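Long-range contacts in general secretion pathway protein F (Vibrio cholerae, PDB 3C1Q), which probably serves in the inner-membrane complex of the type II secretion system, which moves toxins and proteases out of the periplasm, this chain being the protein's first cytoplasmic domain: residues T18-A22 / L96-D101; T11-A15 / A103-Q107; A53-K57 / S67-Y71. All blocks are in the same frame, centred on the assembly; numbering follows the deposited sequence. Where two conformers were deposited one is given.

Contact 1: T18-A22 / L96-D101; sequences TRQLA and LERLAD. With CA (calcium ion), chain G.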
# COMPACT_ATOMS: atom_id res chain seq x y z
N THR B 18 -0.83 -1.20 7.88
CA THR B 18 0.25 -2.18 8.06
C THR B 18 1.06 -2.34 6.75
O THR B 18 2.30 -2.37 6.77
CB THR B 18 -0.28 -3.54 8.59
OG1 THR B 18 -1.00 -3.33 9.82
CG2 THR B 18 0.85 -4.49 8.85
N ARG B 19 0.35 -2.37 5.63
CA ARG B 19 1.01 -2.41 4.32
C ARG B 19 1.83 -1.16 4.07
O ARG B 19 2.98 -1.25 3.66
CB ARG B 19 -0.00 -2.62 3.20
CG ARG B 19 0.62 -2.60 1.78
CD ARG B 19 1.66 -3.66 1.60
NE ARG B 19 1.06 -5.00 1.64
CZ ARG B 19 1.78 -6.12 1.76
NH1 ARG B 19 3.10 -6.04 1.87
NH2 ARG B 19 1.20 -7.31 1.77
N GLN B 20 1.27 0.00 4.36
CA GLN B 20 2.00 1.26 4.17
C GLN B 20 3.25 1.30 5.04
O GLN B 20 4.34 1.63 4.56
CB GLN B 20 1.11 2.46 4.46
CG GLN B 20 -0.07 2.60 3.50
CD GLN B 20 -0.94 3.79 3.83
OE1 GLN B 20 -1.48 3.88 4.94
NE2 GLN B 20 -1.07 4.72 2.88
N LEU B 21 3.12 0.95 6.32
CA LEU B 21 4.29 0.98 7.21
C LEU B 21 5.35 -0.03 6.72
O LEU B 21 6.53 0.27 6.68
CB LEU B 21 3.88 0.73 8.65
CG LEU B 21 4.96 0.86 9.70
CD1 LEU B 21 5.51 2.31 9.76
CD2 LEU B 21 4.41 0.40 11.07
N ALA B 22 4.92 -1.23 6.32
CA ALA B 22 5.85 -2.23 5.82
C ALA B 22 6.60 -1.75 4.57
O ALA B 22 7.80 -1.95 4.44
CB ALA B 22 5.13 -3.53 5.51
N LEU B 96 7.38 -6.74 9.65
CA LEU B 96 6.31 -5.87 9.16
C LEU B 96 5.73 -6.40 7.85
O LEU B 96 4.51 -6.39 7.65
CB LEU B 96 6.77 -4.41 9.02
CG LEU B 96 6.93 -3.64 10.32
CD1 LEU B 96 7.53 -2.28 10.04
CD2 LEU B 96 5.58 -3.51 11.07
N GLU B 97 6.59 -6.86 6.95
CA GLU B 97 6.12 -7.44 5.69
C GLU B 97 5.16 -8.59 5.98
O GLU B 97 4.08 -8.69 5.37
CB GLU B 97 7.29 -7.94 4.84
CG GLU B 97 6.87 -8.58 3.51
CD GLU B 97 6.03 -7.67 2.65
OE1 GLU B 97 6.32 -6.43 2.62
OE2 GLU B 97 5.08 -8.18 2.01
N ARG B 98 5.55 -9.48 6.88
CA ARG B 98 4.69 -10.62 7.23
C ARG B 98 3.38 -10.17 7.87
O ARG B 98 2.31 -10.76 7.59
CB ARG B 98 5.42 -11.61 8.12
CG ARG B 98 6.51 -12.38 7.37
CD ARG B 98 6.79 -13.72 8.01
NE ARG B 98 7.56 -13.57 9.24
CZ ARG B 98 8.86 -13.28 9.28
NH1 ARG B 98 9.56 -13.11 8.15
NH2 ARG B 98 9.46 -13.17 10.44
N LEU B 99 3.43 -9.13 8.70
CA LEU B 99 2.21 -8.60 9.32
C LEU B 99 1.30 -7.98 8.25
O LEU B 99 0.08 -8.13 8.29
CB LEU B 99 2.57 -7.56 10.38
CG LEU B 99 3.05 -8.15 11.69
CD1 LEU B 99 3.78 -7.07 12.53
CD2 LEU B 99 1.87 -8.77 12.49
N ALA B 100 1.90 -7.30 7.28
CA ALA B 100 1.16 -6.73 6.15
C ALA B 100 0.47 -7.81 5.31
O ALA B 100 -0.74 -7.71 4.97
CB ALA B 100 2.13 -5.88 5.28
N ASP B 101 1.22 -8.86 4.97
CA ASP B 101 0.69 -10.00 4.22
C ASP B 101 -0.46 -10.63 4.97
O ASP B 101 -1.49 -10.96 4.38
CB ASP B 101 1.76 -11.05 3.97
CG ASP B 101 2.74 -10.66 2.88
OD1 ASP B 101 2.40 -9.83 2.02
OD2 ASP B 101 3.85 -11.22 2.87
CA CA G . 4.60 -10.03 0.78
O HOH W 1 5.47 -4.62 0.97
O HOH W 2 6.48 -9.32 -0.65
O HOH W 3 6.47 -11.52 1.45
O HOH W 4 3.42 -8.61 -0.73
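Arg19 of helix 11-26 meets Glu97 and Asp101 of helix 92-121 at an intersubunit calcium site, where its guanidinium braces two carboxylates that hold the metal. Glu97 binds the calcium ion through OE2 at 2.3 Å, whereas Asp101 offers both OD1 and OD2; Glu43 OE2 of the second subunit and three waters complete the shell. Glu97 and Asp101 suit the task because, one helical turn apart, they emerge on the same face of the helix. Arg19 leaves its helix with CG anti to the backbone N (chi1 177°), and two bends further along carry the guanidinium across to them. Arg19 NH1 donates to Glu97 OE2 at 2.9 Å, nearly straight at 165°, from the syn side of the carboxylate; Arg19 NH2 reaches Asp101 OD1 at 2.8 Å from the anti side. Both acceptors lie in the guanidinium plane, although the nitrogens sit somewhat out of the carboxylate planes. Glu97 OE2 and Asp101 OD1 approach to 3.1 Å, a closeness the calcium and arginine charges probably make tolerable. A salt bridge from NH2 to one Glu104 conformer probably helps fix the plane, and the methyl of Ala100 lies over the centre of one guanidinium face, with its CB 3.5 Å from Arg19 CZ. Arg19 NE, buried here, has no partner in the model. Glu97 OE1 accepts from Gln26 NE2 and from a water. Behind the charges, small residues bring the backbones together: Thr18 CG2 rests 3.4 Å from Ala100 N, its hydroxyl bonded back to Leu14 O, and Ala22 CB lies 3.8 Å from Ala100 CB. The segment axes approach to 8.3 Å at 155°, a close antiparallel helix pair within an all-helical domain, bearing a calcium site shared across the homodimer.

Contact 2: T11-A15 / A103-Q107; sequences TPDLA and AENRQ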
# COMPACT_ATOMS: atom_id res chain seq x y z
N THR B 11 -10.99 -3.91 9.55
CA THR B 11 -10.06 -4.86 8.96
C THR B 11 -9.34 -4.23 7.76
O THR B 11 -8.12 -4.31 7.68
CB THR B 11 -10.80 -6.17 8.60
OG1 THR B 11 -11.46 -6.65 9.77
CG2 THR B 11 -9.85 -7.25 8.09
N PRO B 12 -10.10 -3.57 6.85
CA PRO B 12 -9.38 -2.85 5.78
C PRO B 12 -8.42 -1.78 6.26
O PRO B 12 -7.34 -1.61 5.68
CB PRO B 12 -10.48 -2.24 4.92
CG PRO B 12 -11.73 -2.49 5.57
CD PRO B 12 -11.55 -3.50 6.67
N ASP B 13 -8.78 -1.04 7.31
CA ASP B 13 -7.90 0.04 7.73
C ASP B 13 -6.66 -0.48 8.42
O ASP B 13 -5.58 0.09 8.27
CB ASP B 13 -8.64 1.06 8.55
CG ASP B 13 -9.44 2.03 7.68
OD1 ASP B 13 -8.95 2.38 6.57
OD2 ASP B 13 -10.53 2.43 8.12
N LEU B 14 -6.77 -1.58 9.17
CA LEU B 14 -5.53 -2.19 9.71
C LEU B 14 -4.62 -2.68 8.59
O LEU B 14 -3.41 -2.47 8.63
CB LEU B 14 -5.83 -3.35 10.67
CG LEU B 14 -4.58 -3.94 11.34
CD1 LEU B 14 -3.89 -2.90 12.21
CD2 LEU B 14 -4.96 -5.18 12.13
N ALA B 15 -5.20 -3.31 7.57
CA ALA B 15 -4.45 -3.79 6.41
C ALA B 15 -3.73 -2.65 5.69
O ALA B 15 -2.56 -2.80 5.28
CB ALA B 15 -5.36 -4.53 5.46
N ALA B 103 -2.35 -9.29 7.42
CA ALA B 103 -3.47 -8.37 7.49
C ALA B 103 -4.21 -8.24 6.15
O ALA B 103 -5.45 -8.15 6.14
CB ALA B 103 -3.00 -6.99 8.01
N GLU B 104 -3.46 -8.23 5.04
CA GLU B 104 -4.03 -8.18 3.69
C GLU B 104 -4.89 -9.40 3.41
O GLU B 104 -6.02 -9.31 2.91
CB GLU B 104 -2.90 -8.12 2.63
CG GLU B 104 -3.38 -8.21 1.17
CD GLU B 104 -2.26 -8.33 0.14
OE1 GLU B 104 -1.12 -8.08 0.48
OE2 GLU B 104 -2.52 -8.68 -1.02
N ASN B 105 -4.32 -10.56 3.72
CA ASN B 105 -5.00 -11.84 3.55
C ASN B 105 -6.29 -11.87 4.34
O ASN B 105 -7.32 -12.28 3.82
CB ASN B 105 -4.10 -12.99 4.02
CG ASN B 105 -4.78 -14.35 3.92
OD1 ASN B 105 -5.08 -15.02 4.95
ND2 ASN B 105 -5.02 -14.78 2.70
N ARG B 106 -6.22 -11.43 5.60
CA ARG B 106 -7.38 -11.41 6.47
C ARG B 106 -8.48 -10.52 5.87
O ARG B 106 -9.65 -10.91 5.81
CB ARG B 106 -6.98 -10.92 7.86
CG ARG B 106 -8.07 -10.95 8.86
CD ARG B 106 -7.54 -10.93 10.29
NE ARG B 106 -8.62 -11.33 11.18
CZ ARG B 106 -9.60 -10.52 11.59
NH1 ARG B 106 -9.64 -9.25 11.22
NH2 ARG B 106 -10.54 -11.00 12.39
N GLN B 107 -8.11 -9.33 5.42
CA GLN B 107 -9.04 -8.42 4.77
C GLN B 107 -9.69 -9.05 3.53
O GLN B 107 -10.91 -8.96 3.34
CB GLN B 107 -8.34 -7.10 4.38
CG GLN B 107 -9.10 -6.18 3.40
CD GLN B 107 -10.52 -5.90 3.79
OE1 GLN B 107 -10.90 -6.02 4.97
NE2 GLN B 107 -11.34 -5.51 2.80
O HOH W 5 -6.46 -6.61 8.34
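Gln107 of helix 92-121 lies against Thr11 and Pro12 in the first turn of helix 11-26, where the two helices pack as an antiparallel pair at 156°. Gln107 CB touches two methyls, Thr11 CG2 at 4.0 Å and Ala15 CB at 4.1 Å. CG, anti to the backbone N, and a bend at the next bond (chi2 51°) turn the chain toward the proline, so that Gln107 CG comes within 4.1 Å of Pro12 CA. CD then lies beside Pro12 CA and CB. At the tip, Gln107 OE1 settles 3.1 Å from Pro12 CD and also touches Thr11 CG2, while NE2 passes the ring at Pro12 CB. Proline suits the first turn of a helix, where a missing N-H costs no backbone bond, and the same lack means that OE1, although near Pro12 N, has no hydrogen to share with it. The amide oxygen probably gains instead from the partial positive charge of the helix start. Arg106, extended from CG to NE, crosses Thr11 at about a right angle, with Arg106 NH1 3.7 Å from Thr11 CG2. One turn deeper, alanine on both helices allows a close approach: Ala15 CB lies 3.7 Å from Ala103 O. That carbonyl already accepts from Gln107 N, and a water bridges the helices, donating to Ala103 O and to Thr11 O, each at 2.9 Å.

Contact 3: A53-K57 / S67-Y71; sequences AVRAK and SLGDY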
# COMPACT_ATOMS: atom_id res chain seq x y z
N ALA B 53 0.67 9.99 17.55
CA ALA B 53 1.01 9.72 18.94
C ALA B 53 2.08 8.63 19.04
O ALA B 53 3.03 8.76 19.79
CB ALA B 53 -0.26 9.30 19.73
N VAL B 54 1.92 7.56 18.26
CA VAL B 54 2.91 6.50 18.20
C VAL B 54 4.25 7.04 17.69
O VAL B 54 5.32 6.70 18.24
CB VAL B 54 2.39 5.32 17.32
CG1 VAL B 54 3.48 4.29 17.05
CG2 VAL B 54 1.19 4.63 18.03
N ARG B 55 4.20 7.86 16.64
CA ARG B 55 5.42 8.48 16.12
C ARG B 55 6.12 9.32 17.18
O ARG B 55 7.35 9.26 17.31
CB ARG B 55 5.14 9.36 14.91
CG ARG B 55 6.46 9.81 14.29
CD ARG B 55 6.36 10.91 13.31
NE ARG B 55 7.64 11.62 13.31
CZ ARG B 55 7.79 12.93 13.13
NH1 ARG B 55 9.01 13.47 13.19
NH2 ARG B 55 6.74 13.72 12.89
N ALA B 56 5.34 10.13 17.90
CA ALA B 56 5.90 10.97 18.95
C ALA B 56 6.66 10.09 19.95
O ALA B 56 7.83 10.36 20.28
CB ALA B 56 4.81 11.77 19.63
N LYS B 57 6.04 8.99 20.37
CA LYS B 57 6.68 8.10 21.35
C LYS B 57 7.96 7.46 20.81
O LYS B 57 8.95 7.35 21.54
CB LYS B 57 5.69 7.03 21.83
CG LYS B 57 4.64 7.61 22.79
CD LYS B 57 3.82 6.52 23.44
CE LYS B 57 4.54 5.83 24.56
NZ LYS B 57 3.62 5.13 25.50
N SER B 67 5.00 1.25 22.18
CA SER B 67 4.06 2.33 21.80
C SER B 67 2.70 1.77 21.35
O SER B 67 1.66 2.27 21.76
CB SER B 67 4.67 3.20 20.71
OG SER B 67 5.89 3.81 21.14
N LEU B 68 2.71 0.71 20.55
CA LEU B 68 1.46 0.11 20.05
C LEU B 68 0.59 -0.43 21.18
O LEU B 68 -0.61 -0.64 21.00
CB LEU B 68 1.74 -1.01 19.06
CG LEU B 68 2.49 -0.63 17.78
CD1 LEU B 68 2.68 -1.87 16.90
CD2 LEU B 68 1.78 0.49 17.02
N GLY B 69 1.21 -0.69 22.34
CA GLY B 69 0.50 -1.18 23.50
C GLY B 69 -0.50 -0.20 24.09
O GLY B 69 -1.35 -0.60 24.88
N ASP B 70 -0.38 1.07 23.72
CA ASP B 70 -1.42 2.05 24.06
C ASP B 70 -2.72 1.88 23.25
O ASP B 70 -3.74 2.50 23.56
CB ASP B 70 -0.87 3.47 23.91
CG ASP B 70 0.24 3.80 24.92
OD1 ASP B 70 0.48 3.00 25.85
OD2 ASP B 70 0.89 4.85 24.77
N TYR B 71 -2.71 1.03 22.22
CA TYR B 71 -3.91 0.76 21.40
C TYR B 71 -4.08 -0.74 21.19
O TYR B 71 -4.04 -1.22 20.05
CB TYR B 71 -3.80 1.47 20.04
CG TYR B 71 -3.46 2.92 20.16
CD1 TYR B 71 -4.45 3.89 20.26
CD2 TYR B 71 -2.13 3.33 20.24
CE1 TYR B 71 -4.12 5.22 20.42
CE2 TYR B 71 -1.80 4.64 20.38
CZ TYR B 71 -2.79 5.59 20.49
OH TYR B 71 -2.42 6.90 20.64
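Lys57 near the end of helix 45-59 reaches Asp70 of the segment 67-71, and their salt bridge is the charged link between the two segments. Lys57 NZ donates to Asp70 OD2 at 2.8 Å, meeting it on the syn side but 25° out of the carboxylate plane; the amine also makes a cation-pi contact with Tyr62. Lysine suits a partly exposed position, its aliphatic stem packing while the amine meets a carboxylate: Lys57 CB lies 3.3 Å from Ser67 OG, a hydroxyl hydrogen-bonded to Thr63 O, four residues back, just before the helix. Asp70 is held in place by its backbone, for Asp70 N donates to Ser67 O at 3.1 Å, and Tyr71 N donates to Leu68 O at 2.9 Å to close a type I turn. Beside the salt bridge, branched Val54 divides its methyls: CG1 lies 4.0 Å from Ser67 CB and also touches Leu68 CD2, while Val54 CG2 meets Tyr71 CE2 at 3.8 Å. Tyr71 OH extends past it to Ala53 CB, 3.4 Å away. Leu68 also packs on Phe79 and Val83 of helix 77-89. Such packing joins two consecutive helices of an all-helical domain, with the type I turn from Leu68 to Tyr71 lying against helix 45-59.

Contacts 1 and 2 are successive sections of one interface, both joining helix 11-26 to helix 92-121, with centres about 10 Å apart. They touch directly: Arg19 NH2 of contact 1 and Glu104 OE1 of contact 2, in one of the two deposited Glu104 conformers, form a salt bridge of 2.8 Å. The Glu104 side chain, about 6 Å from the calcium ion, is consistent with a second-shell part, probably helping to position the arginine that braces the metal ligands. Contact 3 lies inside the chain loop that contacts 1 and 2 each close; its centre is about 17 Å from that of contact 1 and about 20 Å from that of contact 2, and it touches neither.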